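Local coordinates for MucR Phosphodiesterase (Pseudomonas aeruginosa, PDB 5M1T), which is an EAL-domain phosphodiesterase with a TIM-barrel-like fold that binds C2E and magnesium ions, at residues G244-A249 and Q263-G268; H49-V54 and G268-A273. All coordinates share one frame; numbering follows the deposited sequence.

Contact 1 (G244-A249 and Q263-G268). With C2E (9,9'-[(2R,3R,3aS,5S,7aR,9R,10R,10aS,12S,14aR)-3,5,10,12-tetrahydroxy-5,12-dioxidooctahydro-2H,7H-difuro[3,2-d:3',2'-j][1,3,7,9,2,8]tetraoxadiphosphacyclododecine-2,9-diyl]bis(2-amino-1,9-dihydro-6H-purin-6-one)), chain C.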
loop_
_atom_site.group_PDB
_atom_site.type_symbol
_atom_site.label_atom_id
_atom_site.label_comp_id
_atom_site.label_asym_id
_atom_site.label_seq_id
_atom_site.Cartn_x
_atom_site.Cartn_y
_atom_site.Cartn_z
ATOM N N GLY A 244 1.215 -27.764 0.938
ATOM C CA GLY A 244 0.984 -28.584 2.120
ATOM C C GLY A 244 0.891 -30.081 1.833
ATOM O O GLY A 244 0.299 -30.820 2.615
ATOM N N VAL A 245 1.470 -30.539 0.733
ATOM C CA VAL A 245 1.376 -31.947 0.371
ATOM C C VAL A 245 2.292 -32.739 1.273
ATOM O O VAL A 245 3.524 -32.614 1.186
ATOM C CB VAL A 245 1.764 -32.158 -1.112
ATOM C CG1 VAL A 245 1.696 -33.633 -1.520
ATOM C CG2 VAL A 245 0.846 -31.318 -2.006
ATOM N N GLU A 246 1.683 -33.543 2.136
ATOM C CA GLU A 246 2.409 -34.376 3.089
ATOM C C GLU A 246 2.335 -35.876 2.858
ATOM O O GLU A 246 3.162 -36.588 3.376
ATOM C CB GLU A 246 1.897 -34.108 4.505
ATOM C CG GLU A 246 2.084 -32.669 4.937
ATOM C CD GLU A 246 1.543 -32.347 6.317
ATOM O OE1 GLU A 246 0.589 -33.035 6.783
ATOM O OE2 GLU A 246 2.077 -31.370 6.907
ATOM N N THR A 247 1.350 -36.379 2.121
ATOM C CA THR A 247 1.186 -37.816 2.000
ATOM C C THR A 247 1.156 -38.244 0.537
ATOM O O THR A 247 0.816 -37.456 -0.343
ATOM C CB THR A 247 -0.115 -38.295 2.677
ATOM O OG1 THR A 247 -1.248 -37.907 1.892
ATOM C CG2 THR A 247 -0.259 -37.711 4.045
ATOM N N GLU A 248 1.464 -39.512 0.294
ATOM C CA GLU A 248 1.410 -40.071 -1.063
ATOM C C GLU A 248 0.016 -39.969 -1.651
ATOM O O GLU A 248 -0.126 -39.666 -2.839
ATOM C CB GLU A 248 1.887 -41.522 -1.092
ATOM C CG GLU A 248 3.328 -41.661 -0.597
ATOM C CD GLU A 248 4.066 -42.894 -1.103
ATOM O OE1 GLU A 248 3.449 -43.980 -1.165
ATOM O OE2 GLU A 248 5.276 -42.775 -1.449
ATOM N N ALA A 249 -1.007 -40.199 -0.836
ATOM C CA ALA A 249 -2.379 -40.169 -1.336
ATOM C C ALA A 249 -2.848 -38.774 -1.734
ATOM O O ALA A 249 -3.556 -38.626 -2.724
ATOM C CB ALA A 249 -3.327 -40.812 -0.329
ATOM N N GLN A 263 3.723 -28.376 -3.667
ATOM C CA GLN A 263 4.671 -27.930 -2.663
ATOM C C GLN A 263 4.286 -28.581 -1.337
ATOM O O GLN A 263 3.097 -28.690 -0.992
ATOM C CB GLN A 263 4.569 -26.433 -2.572
ATOM C CG GLN A 263 5.625 -25.777 -1.800
ATOM C CD GLN A 263 5.501 -24.269 -1.852
ATOM O OE1 GLN A 263 5.022 -23.696 -2.848
ATOM N NE2 GLN A 263 5.966 -23.613 -0.789
ATOM N N GLY A 264 5.273 -29.112 -0.628
ATOM C CA GLY A 264 4.961 -29.741 0.641
ATOM C C GLY A 264 6.100 -30.555 1.178
ATOM O O GLY A 264 7.064 -30.857 0.445
ATOM N N PHE A 265 5.976 -30.917 2.458
ATOM C CA PHE A 265 6.986 -31.708 3.148
ATOM C C PHE A 265 7.325 -33.035 2.441
ATOM O O PHE A 265 8.457 -33.458 2.460
ATOM C CB PHE A 265 6.575 -32.001 4.577
ATOM C CG PHE A 265 6.600 -30.809 5.478
ATOM C CD1 PHE A 265 6.993 -29.565 5.021
ATOM C CD2 PHE A 265 6.262 -30.946 6.804
ATOM C CE1 PHE A 265 7.043 -28.494 5.855
ATOM C CE2 PHE A 265 6.289 -29.867 7.639
ATOM C CZ PHE A 265 6.680 -28.637 7.150
ATOM N N LEU A 266 6.351 -33.652 1.803
ATOM C CA LEU A 266 6.568 -34.911 1.085
ATOM C C LEU A 266 7.581 -34.715 -0.047
ATOM O O LEU A 266 8.387 -35.587 -0.308
ATOM C CB LEU A 266 5.255 -35.423 0.496
ATOM C CG LEU A 266 5.376 -36.808 -0.186
ATOM C CD1 LEU A 266 5.497 -37.914 0.869
ATOM C CD2 LEU A 266 4.223 -37.110 -1.145
ATOM N N LEU A 267 7.507 -33.574 -0.715
ATOM C CA LEU A 267 8.363 -33.277 -1.846
ATOM C C LEU A 267 9.672 -32.560 -1.466
ATOM O O LEU A 267 10.632 -32.537 -2.248
ATOM C CB LEU A 267 7.599 -32.418 -2.848
ATOM C CG LEU A 267 6.333 -33.177 -3.243
ATOM C CD1 LEU A 267 5.223 -32.241 -3.617
ATOM C CD2 LEU A 267 6.646 -34.148 -4.366
ATOM N N GLY A 268 9.714 -31.982 -0.276
ATOM C CA GLY A 268 10.911 -31.315 0.199
ATOM C C GLY A 268 10.575 -30.192 1.155
ATOM O O GLY A 268 9.818 -29.297 0.814
HETATM P P1 C2E C . 2.711 -19.284 3.260
HETATM O O2P C2E C . 2.980 -18.212 2.240
HETATM O O1P C2E C . 1.409 -20.036 3.077
HETATM O "O5'" C2E C . 3.940 -20.299 3.209
HETATM C "C5'" C2E C . 3.732 -21.693 3.260
HETATM C "C4'" C2E C . 3.799 -22.203 4.682
HETATM O "O4'" C2E C . 3.389 -23.583 4.685
HETATM C "C3'" C2E C . 5.211 -22.178 5.243
HETATM O "O3'" C2E C . 5.139 -21.954 6.651
HETATM C "C2'" C2E C . 5.729 -23.578 4.997
HETATM O "O2'" C2E C . 6.759 -23.968 5.906
HETATM C "C1'" C2E C . 4.449 -24.366 5.237
HETATM N N9 C2E C . 4.435 -25.685 4.607
HETATM C C8 C2E C . 4.872 -26.002 3.378
HETATM N N7 C2E C . 4.683 -27.319 3.143
HETATM C C5 C2E C . 4.105 -27.847 4.230
HETATM C C6 C2E C . 3.638 -29.176 4.637
HETATM O O6 C2E C . 3.739 -30.143 3.849
HETATM N N1 C2E C . 3.102 -29.293 5.862
HETATM C C2 C2E C . 2.991 -28.246 6.712
HETATM N N2 C2E C . 2.447 -28.426 7.937
HETATM N N3 C2E C . 3.389 -27.001 6.395
HETATM C C4 C2E C . 3.949 -26.762 5.194
HETATM P P11 C2E C . 6.096 -20.872 7.357
HETATM O O21 C2E C . 7.487 -20.995 6.757
HETATM O O11 C2E C . 6.135 -21.153 8.822
HETATM O O5A C2E C . 5.496 -19.429 7.022
HETATM C C5A C2E C . 4.167 -19.123 7.454
HETATM C C4A C2E C . 3.687 -17.861 6.770
HETATM O O4A C2E C . 4.559 -16.772 7.053
HETATM C C3A C2E C . 3.723 -17.957 5.268
HETATM O O3A C2E C . 2.608 -18.652 4.739
HETATM C C2A C2E C . 3.759 -16.511 4.847
HETATM O O2A C2E C . 2.468 -15.922 4.896
HETATM C C1A C2E C . 4.594 -15.880 5.933
HETATM N N91 C2E C . 5.989 -15.661 5.452
HETATM C C81 C2E C . 7.024 -16.527 5.432
HETATM N N71 C2E C . 8.143 -15.927 4.945
HETATM C C51 C2E C . 7.806 -14.658 4.653
HETATM C C61 C2E C . 8.486 -13.474 4.100
HETATM O O61 C2E C . 9.689 -13.536 3.766
HETATM N N11 C2E C . 7.768 -12.346 3.958
HETATM C C21 C2E C . 6.462 -12.282 4.299
HETATM N N21 C2E C . 5.794 -11.128 4.135
HETATM N N31 C2E C . 5.770 -13.323 4.809
HETATM C C41 C2E C . 6.394 -14.502 4.985
#
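Three backbone bonds cross the contact, two of them at V245. The amide N of L266 reaches O of V245 at 3.1 Å, within the plane of that carbonyl, and the amide N of V245 meets O of Q263 at 3.0 Å in an almost straight bond (177° at the hydrogen). G244 N also approaches Q263 O, but its angle is poor and the bond weak. Because G264 has no side chain, its CA can come within 3.3 Å of V245 O, adding a CA-H...O contact.

Apolar packing is sparser. L266 has CG anti to its backbone N (chi1 -175°), which swings CD2 over the backbone at T247, 3.5 Å from O of T247; V245 CG1 meets the same methyl of L266 more loosely, and V245 CB faces L267 CD1.

Ligand contacts complete the set. F265 N donates to O6 of C2E over 2.7 Å in a straight line. From the other segment E246, extended beyond CG, has OE2 facing N1 of C2E at 2.5 Å, a separation so short that its exact value is doubtful, and takes a weak bond from N2. The F265 ring covers the base, C6 of C2E standing 3.4 Å above its plane and offset toward the rim. One guanine is thus read along its O6, N1 and N2 edge by two loops following strands 239-243 and 261-263, a nucleobase pocket at the C-terminal end of the EAL barrel.

Contact 2 (H49-V54 and G268-A273). With C2E (9,9'-[(2R,3R,3aS,5S,7aR,9R,10R,10aS,12S,14aR)-3,5,10,12-tetrahydroxy-5,12-dioxidooctahydro-2H,7H-difuro[3,2-d:3',2'-j][1,3,7,9,2,8]tetraoxadiphosphacyclododecine-2,9-diyl]bis(2-amino-1,9-dihydro-6H-purin-6-one)), chain C.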
loop_
_atom_site.group_PDB
_atom_site.type_symbol
_atom_site.label_atom_id
_atom_site.label_comp_id
_atom_site.label_asym_id
_atom_site.label_seq_id
_atom_site.Cartn_x
_atom_site.Cartn_y
_atom_site.Cartn_z
ATOM N N HIS A 49 14.939 -19.770 4.241
ATOM C CA HIS A 49 14.837 -21.146 3.792
ATOM C C HIS A 49 14.003 -21.147 2.514
ATOM O O HIS A 49 13.249 -20.211 2.239
ATOM C CB HIS A 49 14.230 -22.008 4.878
ATOM C CG HIS A 49 15.173 -22.274 6.011
ATOM N ND1 HIS A 49 14.990 -23.296 6.919
ATOM C CD2 HIS A 49 16.323 -21.657 6.369
ATOM C CE1 HIS A 49 15.965 -23.273 7.809
ATOM N NE2 HIS A 49 16.793 -22.293 7.492
ATOM N N TYR A 50 14.184 -22.179 1.713
ATOM C CA TYR A 50 13.599 -22.254 0.409
ATOM C C TYR A 50 12.889 -23.580 0.318
ATOM O O TYR A 50 13.463 -24.613 0.675
ATOM C CB TYR A 50 14.691 -22.143 -0.663
ATOM C CG TYR A 50 15.476 -20.852 -0.559
ATOM C CD1 TYR A 50 15.012 -19.698 -1.127
ATOM C CD2 TYR A 50 16.661 -20.799 0.127
ATOM C CE1 TYR A 50 15.700 -18.499 -1.007
ATOM C CE2 TYR A 50 17.365 -19.605 0.259
ATOM C CZ TYR A 50 16.884 -18.458 -0.305
ATOM O OH TYR A 50 17.606 -17.290 -0.190
ATOM N N GLN A 51 11.627 -23.559 -0.109
ATOM C CA GLN A 51 10.888 -24.799 -0.343
ATOM C C GLN A 51 10.633 -25.059 -1.839
ATOM O O GLN A 51 10.092 -24.214 -2.544
ATOM C CB GLN A 51 9.579 -24.810 0.412
ATOM C CG GLN A 51 9.045 -26.236 0.481
ATOM C CD GLN A 51 7.690 -26.340 1.107
ATOM O OE1 GLN A 51 6.941 -25.359 1.154
ATOM N NE2 GLN A 51 7.373 -27.536 1.619
ATOM N N PRO A 52 11.048 -26.228 -2.330
ATOM C CA PRO A 52 10.846 -26.600 -3.732
ATOM C C PRO A 52 9.404 -26.577 -4.164
ATOM O O PRO A 52 8.533 -27.012 -3.383
ATOM C CB PRO A 52 11.326 -28.050 -3.788
ATOM C CG PRO A 52 12.190 -28.267 -2.599
ATOM C CD PRO A 52 11.763 -27.268 -1.564
ATOM N N LYS A 53 9.130 -26.050 -5.355
ATOM C CA LYS A 53 7.820 -26.245 -5.985
ATOM C C LYS A 53 8.147 -27.169 -7.150
ATOM O O LYS A 53 9.128 -26.950 -7.861
ATOM C CB LYS A 53 7.174 -24.959 -6.521
ATOM C CG LYS A 53 7.087 -23.804 -5.520
ATOM C CD LYS A 53 6.900 -22.439 -6.206
ATOM C CE LYS A 53 5.838 -22.498 -7.300
ATOM N NZ LYS A 53 5.861 -21.227 -8.080
ATOM N N VAL A 54 7.327 -28.188 -7.338
ATOM C CA VAL A 54 7.655 -29.292 -8.248
ATOM C C VAL A 54 6.489 -29.550 -9.185
ATOM O O VAL A 54 5.352 -29.498 -8.732
ATOM C CB VAL A 54 7.952 -30.529 -7.377
ATOM C CG1 VAL A 54 7.908 -31.803 -8.146
ATOM C CG2 VAL A 54 9.325 -30.386 -6.757
ATOM N N GLY A 268 9.714 -31.982 -0.276
ATOM C CA GLY A 268 10.911 -31.315 0.199
ATOM C C GLY A 268 10.575 -30.192 1.155
ATOM O O GLY A 268 9.818 -29.297 0.814
ATOM N N ARG A 269 11.134 -30.256 2.351
ATOM C CA ARG A 269 10.877 -29.242 3.358
ATOM C C ARG A 269 11.676 -27.970 3.036
ATOM O O ARG A 269 12.653 -28.023 2.263
ATOM C CB ARG A 269 11.291 -29.761 4.731
ATOM C CG ARG A 269 10.478 -30.940 5.213
ATOM C CD ARG A 269 10.816 -31.335 6.637
ATOM N NE ARG A 269 9.890 -32.363 7.145
ATOM C CZ ARG A 269 9.143 -32.263 8.249
ATOM N NH1 ARG A 269 9.186 -31.188 9.033
ATOM N NH2 ARG A 269 8.346 -33.256 8.585
ATOM N N PRO A 270 11.268 -26.833 3.632
ATOM C CA PRO A 270 12.084 -25.627 3.544
ATOM C C PRO A 270 13.462 -25.921 4.084
ATOM O O PRO A 270 13.573 -26.559 5.116
ATOM C CB PRO A 270 11.356 -24.627 4.469
ATOM C CG PRO A 270 9.940 -25.155 4.524
ATOM C CD PRO A 270 10.069 -26.635 4.460
ATOM N N MET A 271 14.494 -25.498 3.365
ATOM C CA MET A 271 15.851 -25.645 3.845
ATOM C C MET A 271 16.734 -24.494 3.327
ATOM O O MET A 271 16.371 -23.808 2.380
ATOM C CB MET A 271 16.407 -27.053 3.510
ATOM C CG MET A 271 16.370 -27.461 2.045
ATOM S SD MET A 271 16.868 -29.194 1.736
ATOM C CE MET A 271 15.234 -29.859 1.308
ATOM N N PRO A 272 17.877 -24.250 3.983
ATOM C CA PRO A 272 18.821 -23.249 3.477
ATOM C C PRO A 272 19.367 -23.606 2.079
ATOM O O PRO A 272 19.456 -24.798 1.712
ATOM C CB PRO A 272 19.964 -23.249 4.517
ATOM C CG PRO A 272 19.436 -23.998 5.675
ATOM C CD PRO A 272 18.393 -24.938 5.170
ATOM N N ALA A 273 19.711 -22.560 1.323
ATOM C CA ALA A 273 20.100 -22.683 -0.076
ATOM C C ALA A 273 21.196 -23.731 -0.270
ATOM O O ALA A 273 21.146 -24.532 -1.199
ATOM C CB ALA A 273 20.583 -21.349 -0.581
HETATM P P1 C2E C . 2.711 -19.284 3.260
HETATM O O2P C2E C . 2.980 -18.212 2.240
HETATM O O1P C2E C . 1.409 -20.036 3.077
HETATM O "O5'" C2E C . 3.940 -20.299 3.209
HETATM C "C5'" C2E C . 3.732 -21.693 3.260
HETATM C "C4'" C2E C . 3.799 -22.203 4.682
HETATM O "O4'" C2E C . 3.389 -23.583 4.685
HETATM C "C3'" C2E C . 5.211 -22.178 5.243
HETATM O "O3'" C2E C . 5.139 -21.954 6.651
HETATM C "C2'" C2E C . 5.729 -23.578 4.997
HETATM O "O2'" C2E C . 6.759 -23.968 5.906
HETATM C "C1'" C2E C . 4.449 -24.366 5.237
HETATM N N9 C2E C . 4.435 -25.685 4.607
HETATM C C8 C2E C . 4.872 -26.002 3.378
HETATM N N7 C2E C . 4.683 -27.319 3.143
HETATM C C5 C2E C . 4.105 -27.847 4.230
HETATM C C6 C2E C . 3.638 -29.176 4.637
HETATM O O6 C2E C . 3.739 -30.143 3.849
HETATM N N1 C2E C . 3.102 -29.293 5.862
HETATM C C2 C2E C . 2.991 -28.246 6.712
HETATM N N2 C2E C . 2.447 -28.426 7.937
HETATM N N3 C2E C . 3.389 -27.001 6.395
HETATM C C4 C2E C . 3.949 -26.762 5.194
HETATM P P11 C2E C . 6.096 -20.872 7.357
HETATM O O21 C2E C . 7.487 -20.995 6.757
HETATM O O11 C2E C . 6.135 -21.153 8.822
HETATM O O5A C2E C . 5.496 -19.429 7.022
HETATM C C5A C2E C . 4.167 -19.123 7.454
HETATM C C4A C2E C . 3.687 -17.861 6.770
HETATM O O4A C2E C . 4.559 -16.772 7.053
HETATM C C3A C2E C . 3.723 -17.957 5.268
HETATM O O3A C2E C . 2.608 -18.652 4.739
HETATM C C2A C2E C . 3.759 -16.511 4.847
HETATM O O2A C2E C . 2.468 -15.922 4.896
HETATM C C1A C2E C . 4.594 -15.880 5.933
HETATM N N91 C2E C . 5.989 -15.661 5.452
HETATM C C81 C2E C . 7.024 -16.527 5.432
HETATM N N71 C2E C . 8.143 -15.927 4.945
HETATM C C51 C2E C . 7.806 -14.658 4.653
HETATM C C61 C2E C . 8.486 -13.474 4.100
HETATM O O61 C2E C . 9.689 -13.536 3.766
HETATM N N11 C2E C . 7.768 -12.346 3.958
HETATM C C21 C2E C . 6.462 -12.282 4.299
HETATM N N21 C2E C . 5.794 -11.128 4.135
HETATM N N31 C2E C . 5.770 -13.323 4.809
HETATM C C41 C2E C . 6.394 -14.502 4.985
#
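H49 and Q51 owe their contacts to different first torsions: H49 holds CG anti to its carbonyl carbon (chi1 -74°), laying the imidazole alongside P272, whereas Q51 holds CG anti to its backbone N (chi1 -163°) and, extended from there, carries its amide to G268. The histidine contact is a CH-pi interaction, with P272 CD 3.9 Å from the H49 ring centroid and only 10° off the ring normal. The two side chains run side by side in the same direction, with the proline ring over the imidazole face. Q51 NE2 donates to O of G268 at 3.1 Å, and that oxygen lies close to the plane of the glutamine amide. The same NE2 lies 3.1 Å from N7 of C2E. The bond to G268 O, together with one that OE1 accepts from Q263, probably fixes the rotation of the amide beside the ligand.

Between these side chains the backbones form a single antiparallel bridge, Y50 with M271, a hydrogen-bonded pair: Y50 N to M271 O is 2.8 Å and M271 N to Y50 O is 3.0 Å. In the EAL barrel, strand 46-55 runs antiparallel to its neighbour 61-72 and closes the sheet against 261-263, and the chain after 261-263 returns here alongside the middle of strand 46-55. P270 CA adds a CA-H...O contact of 3.3 Å to Y50 O.

P270 packs against both H49 and Q51 while facing the ligand: its CB touches H49 CB, and its CG lies 3.7 Å from O2' of C2E. Further along, A273, at the start of helix 273-276, sets its CB against Y50 CE2, and the Y50 ring also meets W111 of helix 93-113 edge-to-face.

Overall arrangement
Contacts 1 and 2 have centres 12 Å apart and share G268, where the loop after strand 261-263 passes from one to the other. In sequence they differ sharply: 13 residues separate the segments of contact 1 and 213 those of contact 2, which sets the first strand of the sheet against the chain just after the last. Q263 NE2 and Q51 OE1, 2.8 Å apart, link them directly, and G264 C packs 3.3 Å from Q51 NE2. Both border C2E, contact 1 supplying E246 and F265, contact 2 Q51 and P270. The side chains of Q263 and Q51 lie about 6 and 8 Å, respectively, from a bound magnesium ion, not necessarily the same one, and Q263 NE2 also bonds the magnesium ligand E65.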